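Local coordinates for nucleoside phosphorylase, putative (Trypanosoma brucei, PDB 3BJE), which acts as a homodimeric uridine phosphorylase, using phosphate to split uridine reversibly into uracil and ribose 1-phosphate, at residues A[94-100]-A[293-298]; A[165-171]-A[206-211]; A[174-179]-A[300-304]. One frame throughout, in Å; residues are numbered along the deposited sequence.

Contact 1: residues A[94-100]-A[293-298]; sequences GMGVDNI and METSAI. With CA (calcium ion), chain G; R1P (1-O-phosphono-alpha-D-ribofuranose), chain C.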
loop_
_atom_site.group_PDB
_atom_site.type_symbol
_atom_site.label_atom_id
_atom_site.label_comp_id
_atom_site.label_asym_id
_atom_site.label_seq_id
_atom_site.Cartn_x
_atom_site.Cartn_y
_atom_site.Cartn_z
ATOM N N GLY A 94 2.123 -8.087 -0.682
ATOM C CA GLY A 94 0.865 -7.398 -0.439
ATOM C C GLY A 94 0.687 -6.331 -1.505
ATOM O O GLY A 94 1.457 -6.248 -2.454
ATOM N N MET A 95 -0.314 -5.481 -1.328
ATOM C CA MET A 95 -0.716 -4.569 -2.387
ATOM C C MET A 95 -0.007 -3.242 -2.298
ATOM O O MET A 95 0.057 -2.651 -1.221
ATOM C CB MET A 95 -2.226 -4.360 -2.336
ATOM C CG MET A 95 -2.983 -5.644 -2.442
ATOM S SD MET A 95 -4.759 -5.437 -2.571
ATOM C CE MET A 95 -5.160 -5.047 -0.872
ATOM N N GLY A 96 0.529 -2.774 -3.420
ATOM C CA GLY A 96 0.972 -1.395 -3.527
ATOM C C GLY A 96 2.459 -1.081 -3.560
ATOM O O GLY A 96 3.300 -1.859 -3.125
ATOM N N VAL A 97 2.754 0.089 -4.123
ATOM C CA VAL A 97 4.121 0.580 -4.256
ATOM C C VAL A 97 4.773 0.903 -2.912
ATOM O O VAL A 97 5.991 0.853 -2.770
ATOM C CB VAL A 97 4.207 1.829 -5.179
ATOM C CG1 VAL A 97 3.974 1.431 -6.658
ATOM C CG2 VAL A 97 3.258 2.945 -4.709
ATOM N N ASP A 98 3.938 1.218 -1.929
ATOM C CA ASP A 98 4.408 1.428 -0.574
ATOM C C ASP A 98 4.937 0.127 0.010
ATOM O O ASP A 98 5.997 0.104 0.643
ATOM C CB ASP A 98 3.294 2.019 0.295
ATOM C CG ASP A 98 2.064 1.150 0.385
ATOM O OD1 ASP A 98 1.664 0.486 -0.592
ATOM O OD2 ASP A 98 1.422 1.167 1.434
ATOM N N ASN A 99 4.214 -0.963 -0.236
ATOM C CA ASN A 99 4.659 -2.311 0.166
ATOM C C ASN A 99 5.950 -2.700 -0.548
ATOM O O ASN A 99 6.852 -3.330 0.029
ATOM C CB ASN A 99 3.567 -3.336 -0.111
ATOM C CG ASN A 99 2.380 -3.199 0.835
ATOM O OD1 ASN A 99 1.817 -2.102 1.023
ATOM N ND2 ASN A 99 1.998 -4.321 1.445
ATOM N N ILE A 100 6.037 -2.328 -1.826
ATOM C CA ILE A 100 7.254 -2.548 -2.603
ATOM C C ILE A 100 8.440 -1.811 -1.974
ATOM O O ILE A 100 9.540 -2.366 -1.845
ATOM C CB ILE A 100 7.066 -2.133 -4.108
ATOM C CG1 ILE A 100 6.035 -3.021 -4.838
ATOM C CG2 ILE A 100 8.419 -2.158 -4.829
ATOM C CD1 ILE A 100 6.273 -4.524 -4.742
ATOM N N MET A 293 -0.800 -1.966 -9.394
ATOM C CA MET A 293 -0.463 -1.191 -8.186
ATOM C C MET A 293 0.981 -1.279 -7.658
ATOM O O MET A 293 1.265 -0.705 -6.613
ATOM C CB MET A 293 -1.435 -1.564 -7.060
ATOM C CG MET A 293 -2.877 -1.189 -7.376
ATOM S SD MET A 293 -4.083 -1.628 -6.113
ATOM C CE MET A 293 -3.510 -0.591 -4.724
ATOM N N GLU A 294 1.888 -1.963 -8.366
ATOM C CA GLU A 294 3.266 -2.166 -7.868
ATOM C C GLU A 294 4.426 -1.842 -8.809
ATOM O O GLU A 294 5.531 -1.568 -8.346
ATOM C CB GLU A 294 3.426 -3.624 -7.397
ATOM C CG GLU A 294 2.597 -3.964 -6.151
ATOM C CD GLU A 294 1.236 -4.589 -6.453
ATOM O OE1 GLU A 294 1.097 -5.305 -7.454
ATOM O OE2 GLU A 294 0.263 -4.378 -5.666
ATOM N N THR A 295 4.190 -1.879 -10.114
ATOM C CA THR A 295 5.295 -2.008 -11.060
ATOM C C THR A 295 6.194 -0.779 -11.142
ATOM O O THR A 295 7.406 -0.911 -11.234
ATOM C CB THR A 295 4.754 -2.433 -12.450
ATOM O OG1 THR A 295 4.263 -3.766 -12.343
ATOM C CG2 THR A 295 5.844 -2.405 -13.519
ATOM N N SER A 296 5.612 0.422 -11.132
ATOM C CA SER A 296 6.403 1.642 -11.241
ATOM C C SER A 296 7.532 1.673 -10.206
ATOM O O SER A 296 8.691 1.913 -10.568
ATOM C CB SER A 296 5.519 2.873 -11.045
ATOM O OG SER A 296 4.843 2.808 -9.801
ATOM N N ALA A 297 7.212 1.416 -8.930
ATOM C CA ALA A 297 8.221 1.475 -7.846
ATOM C C ALA A 297 9.199 0.299 -7.927
ATOM O O ALA A 297 10.379 0.428 -7.603
ATOM C CB ALA A 297 7.559 1.501 -6.457
ATOM N N ILE A 298 8.720 -0.868 -8.321
ATOM C CA ILE A 298 9.631 -1.987 -8.527
ATOM C C ILE A 298 10.692 -1.596 -9.516
ATOM O O ILE A 298 11.879 -1.830 -9.301
ATOM C CB ILE A 298 8.886 -3.224 -9.070
ATOM C CG1 ILE A 298 8.018 -3.818 -7.981
ATOM C CG2 ILE A 298 9.861 -4.280 -9.611
ATOM C CD1 ILE A 298 7.059 -4.893 -8.508
HETATM CA CA CA G . -0.148 -0.842 0.331
HETATM C C5 R1P C . -5.306 -5.498 -6.480
HETATM O O5 R1P C . -6.410 -6.408 -6.600
HETATM C C4 R1P C . -3.989 -6.250 -6.500
HETATM O O4 R1P C . -3.912 -7.152 -7.618
HETATM C C1 R1P C . -2.793 -6.832 -8.451
HETATM C C2 R1P C . -2.527 -5.350 -8.138
HETATM O O2 R1P C . -1.246 -4.816 -8.548
HETATM C C3 R1P C . -2.800 -5.313 -6.632
HETATM O O3 R1P C . -1.710 -5.845 -5.860
HETATM O O1 R1P C . -1.643 -7.721 -8.259
HETATM P P R1P C . -1.543 -9.073 -7.378
HETATM O O1P R1P C . -1.753 -8.486 -5.975
HETATM O O2P R1P C . -0.130 -9.569 -7.631
HETATM O O3P R1P C . -2.638 -10.015 -7.763
#
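Glu294 is the side chain on which this buried contact turns. Its chi1 is m, but chi2, at 95°, lies between the usual wells, and this bend brings the carboxylate back toward 94-100. OE2 of Glu294 accepts a hydrogen bond from the backbone N of Gly96 at 2.8 Å. O3 of the ribose 1-phosphate (R1P) donates a very short one to OE2 of Glu294, 2.5 Å; OE1 of Glu294, less certainly placed than OE2, accepts from O2 of the sugar at 2.6 Å and has a salt bridge with Arg145. O2 of the sugar also accepts a hydrogen bond from the backbone N of Met293, 3.0 Å. Met95 (m, t, m) leads away from 293-298, placing its CG 3.7 Å from the ribose O3. Gly96, the N-cap of helix 97-112, has backbone angles that only glycine tolerates comfortably, and its CA lies 3.2 Å from Met293 O in a CA-H...O contact. The two helix starts pack through apolar side chains: Val97 CG1 is 3.6 Å from Ala297 CB, and Ile100, in an m, m rotamer, sets CG2 3.6 Å from Ile298 CG1. Asp98 (chi1 p) binds calcium through both oxygens, OD1 at 2.4 Å and OD2 at 2.8 Å, and OD1 of Asn99 (chi1 m) and the carbonyl O of Met95 are each 2.4 Å from the ion. Met95, Asp98 and Asn99 of the second subunit bind it too. The Gly96-Glu294 bond thus connects binding of O2 and O3 to the calcium-binding turn, so sugar pocket and shared metal site are structurally linked.

Contact 2: residues A[165-171]-A[206-211]; sequences RHAIGMD and IYTSMA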
loop_
_atom_site.group_PDB
_atom_site.type_symbol
_atom_site.label_atom_id
_atom_site.label_comp_id
_atom_site.label_asym_id
_atom_site.label_seq_id
_atom_site.Cartn_x
_atom_site.Cartn_y
_atom_site.Cartn_z
ATOM N N ARG A 165 7.464 -2.950 -20.350
ATOM C CA ARG A 165 8.685 -2.308 -20.822
ATOM C C ARG A 165 8.832 -1.015 -20.019
ATOM O O ARG A 165 9.512 -1.008 -19.023
ATOM C CB ARG A 165 8.692 -2.072 -22.336
ATOM C CG ARG A 165 10.062 -1.646 -22.822
ATOM C CD ARG A 165 10.124 -1.377 -24.310
ATOM N NE ARG A 165 10.000 -2.566 -25.160
ATOM C CZ ARG A 165 8.976 -2.811 -25.987
ATOM N NH1 ARG A 165 7.942 -1.985 -26.072
ATOM N NH2 ARG A 165 8.979 -3.907 -26.738
ATOM N N HIS A 166 8.154 0.068 -20.410
ATOM C CA HIS A 166 8.183 1.303 -19.616
ATOM C C HIS A 166 7.072 1.299 -18.581
ATOM O O HIS A 166 6.139 0.506 -18.657
ATOM C CB HIS A 166 8.063 2.532 -20.531
ATOM C CG HIS A 166 9.186 2.644 -21.519
ATOM N ND1 HIS A 166 9.104 2.125 -22.791
ATOM C CD2 HIS A 166 10.427 3.185 -21.412
ATOM C CE1 HIS A 166 10.240 2.348 -23.432
ATOM N NE2 HIS A 166 11.057 3.005 -22.625
ATOM N N ALA A 167 7.213 2.171 -17.590
ATOM C CA ALA A 167 6.231 2.307 -16.525
ATOM C C ALA A 167 5.916 3.780 -16.283
ATOM O O ALA A 167 6.794 4.630 -16.352
ATOM C CB ALA A 167 6.770 1.708 -15.248
ATOM N N ILE A 168 4.647 4.052 -15.989
ATOM C CA ILE A 168 4.200 5.350 -15.497
ATOM C C ILE A 168 3.837 5.206 -14.034
ATOM O O ILE A 168 2.997 4.377 -13.680
ATOM C CB ILE A 168 2.961 5.841 -16.242
ATOM C CG1 ILE A 168 3.245 5.984 -17.744
ATOM C CG2 ILE A 168 2.480 7.194 -15.671
ATOM C CD1 ILE A 168 1.998 5.822 -18.605
ATOM N N GLY A 169 4.495 5.992 -13.178
ATOM C CA GLY A 169 4.156 6.076 -11.767
ATOM C C GLY A 169 3.101 7.129 -11.556
ATOM O O GLY A 169 3.394 8.312 -11.579
ATOM N N MET A 170 1.859 6.694 -11.372
ATOM C CA MET A 170 0.781 7.595 -10.962
ATOM C C MET A 170 0.734 7.738 -9.430
ATOM O O MET A 170 0.062 8.616 -8.902
ATOM C CB MET A 170 -0.557 7.103 -11.493
ATOM C CG MET A 170 -0.544 6.831 -12.999
ATOM S SD MET A 170 -2.153 6.410 -13.695
ATOM C CE MET A 170 -2.478 4.861 -12.823
ATOM N N ASP A 171 1.387 6.807 -8.750
ATOM C CA ASP A 171 1.638 6.870 -7.333
ATOM C C ASP A 171 2.697 7.945 -7.070
ATOM O O ASP A 171 3.200 8.576 -8.014
ATOM C CB ASP A 171 2.174 5.523 -6.888
ATOM C CG ASP A 171 3.493 5.194 -7.567
ATOM O OD1 ASP A 171 3.514 4.933 -8.802
ATOM O OD2 ASP A 171 4.537 5.257 -6.866
ATOM N N ILE A 206 3.543 12.971 -11.977
ATOM C CA ILE A 206 3.852 11.572 -12.301
ATOM C C ILE A 206 5.342 11.357 -12.554
ATOM O O ILE A 206 6.073 12.291 -12.904
ATOM C CB ILE A 206 3.044 11.061 -13.505
ATOM C CG1 ILE A 206 3.359 11.885 -14.760
ATOM C CG2 ILE A 206 1.561 11.141 -13.204
ATOM C CD1 ILE A 206 2.913 11.234 -16.048
ATOM N N TYR A 207 5.794 10.129 -12.344
ATOM C CA TYR A 207 7.131 9.757 -12.726
ATOM C C TYR A 207 7.099 8.587 -13.709
ATOM O O TYR A 207 6.028 8.090 -14.052
ATOM C CB TYR A 207 7.989 9.446 -11.521
ATOM C CG TYR A 207 7.594 8.261 -10.680
ATOM C CD1 TYR A 207 8.229 7.031 -10.835
ATOM C CD2 TYR A 207 6.618 8.374 -9.696
ATOM C CE1 TYR A 207 7.881 5.941 -10.054
ATOM C CE2 TYR A 207 6.262 7.287 -8.901
ATOM C CZ TYR A 207 6.912 6.069 -9.084
ATOM O OH TYR A 207 6.632 4.984 -8.273
ATOM N N THR A 208 8.275 8.210 -14.215
ATOM C CA THR A 208 8.396 7.093 -15.129
ATOM C C THR A 208 9.532 6.180 -14.708
ATOM O O THR A 208 10.403 6.564 -13.919
ATOM C CB THR A 208 8.659 7.583 -16.565
ATOM O OG1 THR A 208 9.849 8.371 -16.588
ATOM C CG2 THR A 208 7.473 8.437 -17.114
ATOM N N SER A 209 9.529 4.984 -15.268
ATOM C CA SER A 209 10.671 4.067 -15.171
ATOM C C SER A 209 10.627 3.066 -16.332
ATOM O O SER A 209 9.881 3.235 -17.308
ATOM C CB SER A 209 10.676 3.353 -13.813
ATOM O OG SER A 209 11.918 2.703 -13.553
ATOM N N MET A 210 11.453 2.034 -16.230
ATOM C CA MET A 210 11.509 1.016 -17.264
ATOM C C MET A 210 12.028 -0.265 -16.628
ATOM O O MET A 210 12.931 -0.227 -15.792
ATOM C CB MET A 210 12.443 1.457 -18.390
ATOM C CG MET A 210 12.346 0.598 -19.649
ATOM S SD MET A 210 13.556 1.015 -20.938
ATOM C CE MET A 210 15.084 0.667 -20.095
ATOM N N ALA A 211 11.450 -1.388 -17.026
ATOM C CA ALA A 211 12.006 -2.705 -16.702
ATOM C C ALA A 211 13.360 -2.840 -17.383
ATOM O O ALA A 211 13.589 -2.283 -18.467
ATOM C CB ALA A 211 11.069 -3.810 -17.180
#
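Tyr207 loses more surface to this contact than any other residue, and its ring explains why the strand beside it carries a glycine. With chi1 p, the ring lies across Gly169, whose CA sits 3.8 Å from the ring centroid and almost on its normal, a CH-pi contact; a CB on Gly169 would collide with the ring. The phenol reaches past the end of strand 161-169 to Asp171, donating a hydrogen bond from OH of Tyr207 to OD2 of Asp171 at 2.5 Å. OD1 of Asp171 pairs in turn with Ser296 on helix 295-305. The backbones of the same two strands are joined at this pair by Gly169 N to Tyr207 O, 2.7 Å, and Tyr207 N to Gly169 O, 3.1 Å.

Met210 occupies the other end, on the face that also bears His166, Ile168 and Thr208. Its SD lies 4.2 Å from the centroid of the His166 ring, obliquely, while ND1 of His166 is held by Glu286. Arg165, at the corner where the chain turns, contributes mainly its carbonyl: O of Arg165 accepts from Ala211 N at 2.8 Å and meets Met210 CA at 3.3 Å. Between the ends, Ala167 and Ser209 form a second hydrogen-bonded pair, N of Ala167 to O of Ser209 at 2.9 Å and N of Ser209 to O of Ala167 at 3.0 Å. Strand 207-210 is therefore an antiparallel partner of strand 161-169, which pairs in parallel with 239-246 as well, an arrangement belonging to the large mixed sheet at the core of the nucleoside phosphorylase fold.

Contact 3: residues A[174-179]-A[300-304]; sequences SLYYSA and YLSDM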
loop_
_atom_site.group_PDB
_atom_site.type_symbol
_atom_site.label_atom_id
_atom_site.label_comp_id
_atom_site.label_asym_id
_atom_site.label_seq_id
_atom_site.Cartn_x
_atom_site.Cartn_y
_atom_site.Cartn_z
ATOM N N SER A 174 8.045 6.843 -5.327
ATOM C CA SER A 174 9.383 7.184 -5.813
ATOM C C SER A 174 9.685 8.677 -5.792
ATOM O O SER A 174 10.836 9.064 -5.922
ATOM C CB SER A 174 9.627 6.601 -7.211
ATOM O OG SER A 174 9.389 5.187 -7.205
ATOM N N LEU A 175 8.684 9.539 -5.604
ATOM C CA LEU A 175 8.989 10.957 -5.430
ATOM C C LEU A 175 9.844 11.245 -4.196
ATOM O O LEU A 175 10.454 12.298 -4.123
ATOM C CB LEU A 175 7.716 11.817 -5.398
ATOM C CG LEU A 175 6.834 11.905 -6.634
ATOM C CD1 LEU A 175 5.839 13.068 -6.465
ATOM C CD2 LEU A 175 7.607 12.064 -7.927
ATOM N N TYR A 176 9.901 10.302 -3.246
ATOM C CA TYR A 176 10.703 10.396 -2.038
ATOM C C TYR A 176 12.132 9.910 -2.303
ATOM O O TYR A 176 12.980 10.031 -1.433
ATOM C CB TYR A 176 10.005 9.640 -0.894
ATOM C CG TYR A 176 8.822 10.452 -0.485
ATOM C CD1 TYR A 176 8.965 11.513 0.386
ATOM C CD2 TYR A 176 7.587 10.254 -1.046
ATOM C CE1 TYR A 176 7.892 12.349 0.706
ATOM C CE2 TYR A 176 6.511 11.080 -0.733
ATOM C CZ TYR A 176 6.668 12.116 0.160
ATOM O OH TYR A 176 5.618 12.958 0.445
ATOM N N TYR A 177 12.384 9.439 -3.528
ATOM C CA TYR A 177 13.690 8.987 -3.984
ATOM C C TYR A 177 14.133 9.787 -5.216
ATOM O O TYR A 177 14.712 9.247 -6.170
ATOM C CB TYR A 177 13.644 7.507 -4.306
ATOM C CG TYR A 177 13.383 6.623 -3.103
ATOM C CD1 TYR A 177 14.404 5.892 -2.526
ATOM C CD2 TYR A 177 12.114 6.531 -2.539
ATOM C CE1 TYR A 177 14.184 5.102 -1.426
ATOM C CE2 TYR A 177 11.874 5.746 -1.417
ATOM C CZ TYR A 177 12.921 5.012 -0.864
ATOM O OH TYR A 177 12.733 4.183 0.222
ATOM N N SER A 178 13.884 11.099 -5.153
ATOM C CA SER A 178 14.257 12.070 -6.193
ATOM C C SER A 178 13.703 11.805 -7.599
ATOM O O SER A 178 14.265 12.294 -8.579
ATOM C CB SER A 178 15.773 12.200 -6.263
ATOM O OG SER A 178 16.306 12.600 -5.019
ATOM N N ALA A 179 12.590 11.085 -7.721
ATOM C CA ALA A 179 12.054 10.788 -9.063
ATOM C C ALA A 179 11.647 12.055 -9.805
ATOM O O ALA A 179 11.671 12.084 -11.033
ATOM C CB ALA A 179 10.907 9.801 -8.997
ATOM N N TYR A 300 11.570 1.504 -10.663
ATOM C CA TYR A 300 12.349 2.680 -10.271
ATOM C C TYR A 300 13.355 2.396 -9.164
ATOM O O TYR A 300 14.534 2.752 -9.268
ATOM C CB TYR A 300 11.420 3.816 -9.843
ATOM C CG TYR A 300 12.169 5.102 -9.566
ATOM C CD1 TYR A 300 12.351 6.063 -10.551
ATOM C CD2 TYR A 300 12.722 5.340 -8.317
ATOM C CE1 TYR A 300 13.067 7.226 -10.290
ATOM C CE2 TYR A 300 13.431 6.501 -8.037
ATOM C CZ TYR A 300 13.613 7.438 -9.037
ATOM O OH TYR A 300 14.315 8.592 -8.787
ATOM N N LEU A 301 12.882 1.791 -8.087
ATOM C CA LEU A 301 13.742 1.547 -6.935
ATOM C C LEU A 301 14.786 0.460 -7.270
ATOM O O LEU A 301 15.938 0.591 -6.858
ATOM C CB LEU A 301 12.895 1.134 -5.749
ATOM C CG LEU A 301 11.956 2.231 -5.207
ATOM C CD1 LEU A 301 11.103 1.697 -4.064
ATOM C CD2 LEU A 301 12.736 3.432 -4.684
ATOM N N SER A 302 14.406 -0.564 -8.053
ATOM C CA SER A 302 15.382 -1.593 -8.459
ATOM C C SER A 302 16.470 -0.969 -9.327
ATOM O O SER A 302 17.676 -1.217 -9.111
ATOM C CB SER A 302 14.715 -2.775 -9.172
ATOM O OG SER A 302 13.827 -3.451 -8.305
ATOM N N ASP A 303 16.061 -0.164 -10.308
ATOM C CA ASP A 303 17.029 0.468 -11.183
ATOM C C ASP A 303 17.963 1.366 -10.379
ATOM O O ASP A 303 19.167 1.400 -10.636
ATOM C CB ASP A 303 16.348 1.248 -12.308
ATOM C CG ASP A 303 17.321 2.106 -13.072
ATOM O OD1 ASP A 303 17.990 1.570 -13.993
ATOM O OD2 ASP A 303 17.452 3.300 -12.728
ATOM N N MET A 304 17.408 2.082 -9.406
ATOM C CA MET A 304 18.212 2.947 -8.545
ATOM C C MET A 304 19.319 2.156 -7.835
ATOM O O MET A 304 20.439 2.661 -7.692
ATOM C CB MET A 304 17.321 3.689 -7.542
ATOM C CG MET A 304 18.083 4.515 -6.511
ATOM S SD MET A 304 16.967 5.664 -5.708
ATOM C CE MET A 304 16.960 6.955 -6.956
#
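Leu301 CD2 rests over the face of the Tyr177 ring, 3.6 Å from its centroid, and this CH-pi contact is the centre of the packing. Tyr177 CB also touches CE2 of Tyr300 at 3.9 Å and SD of Met304 at 4.1 Å, the sulfur making an oblique Met-aromatic contact with the Tyr177 ring. Ser174 CB and Ala179 CB also meet the Tyr300 ring, the former over a face, 3.9 Å from the centroid, and the latter 3.6 Å from CZ of Tyr300. In the nucleoside phosphorylase fold seen here, these contacts join helix 295-305 to the loop after strand 161-169, which includes a 3-10 segment; the same loop reaches the second subunit, where Phe261 packs edge-to-face with Tyr177. Farther out, the phenol of Tyr177 is bonded to Glu101 and Asn105 of helix 97-112. At the polar edge, Tyr300 OH donates a 2.7 Å hydrogen bond to the backbone O of Tyr177.

From the N terminus, 94-100 comes first, at the start of helix 97-112, and contact 1 closes the longest loop by returning to it with 293-298. Contact 2 lies wholly within that loop, joining strand 161-169 to 207-210 after a short excursion through helix 186-198. Segment 174-179 lies within that excursion and meets 300-304 further down the chain, so contact 3 crosses both others. Helix 295-305 serves contacts 1 and 3 with successive parts of its length. Contacts 1 and 2 meet at Ser296, and contacts 2 and 3 through a weak Tyr207-Ser174 hydrogen bond. The three contacts tie the mixed sheet to helices 97-112 and 295-305 and to the loop that meets the second subunit.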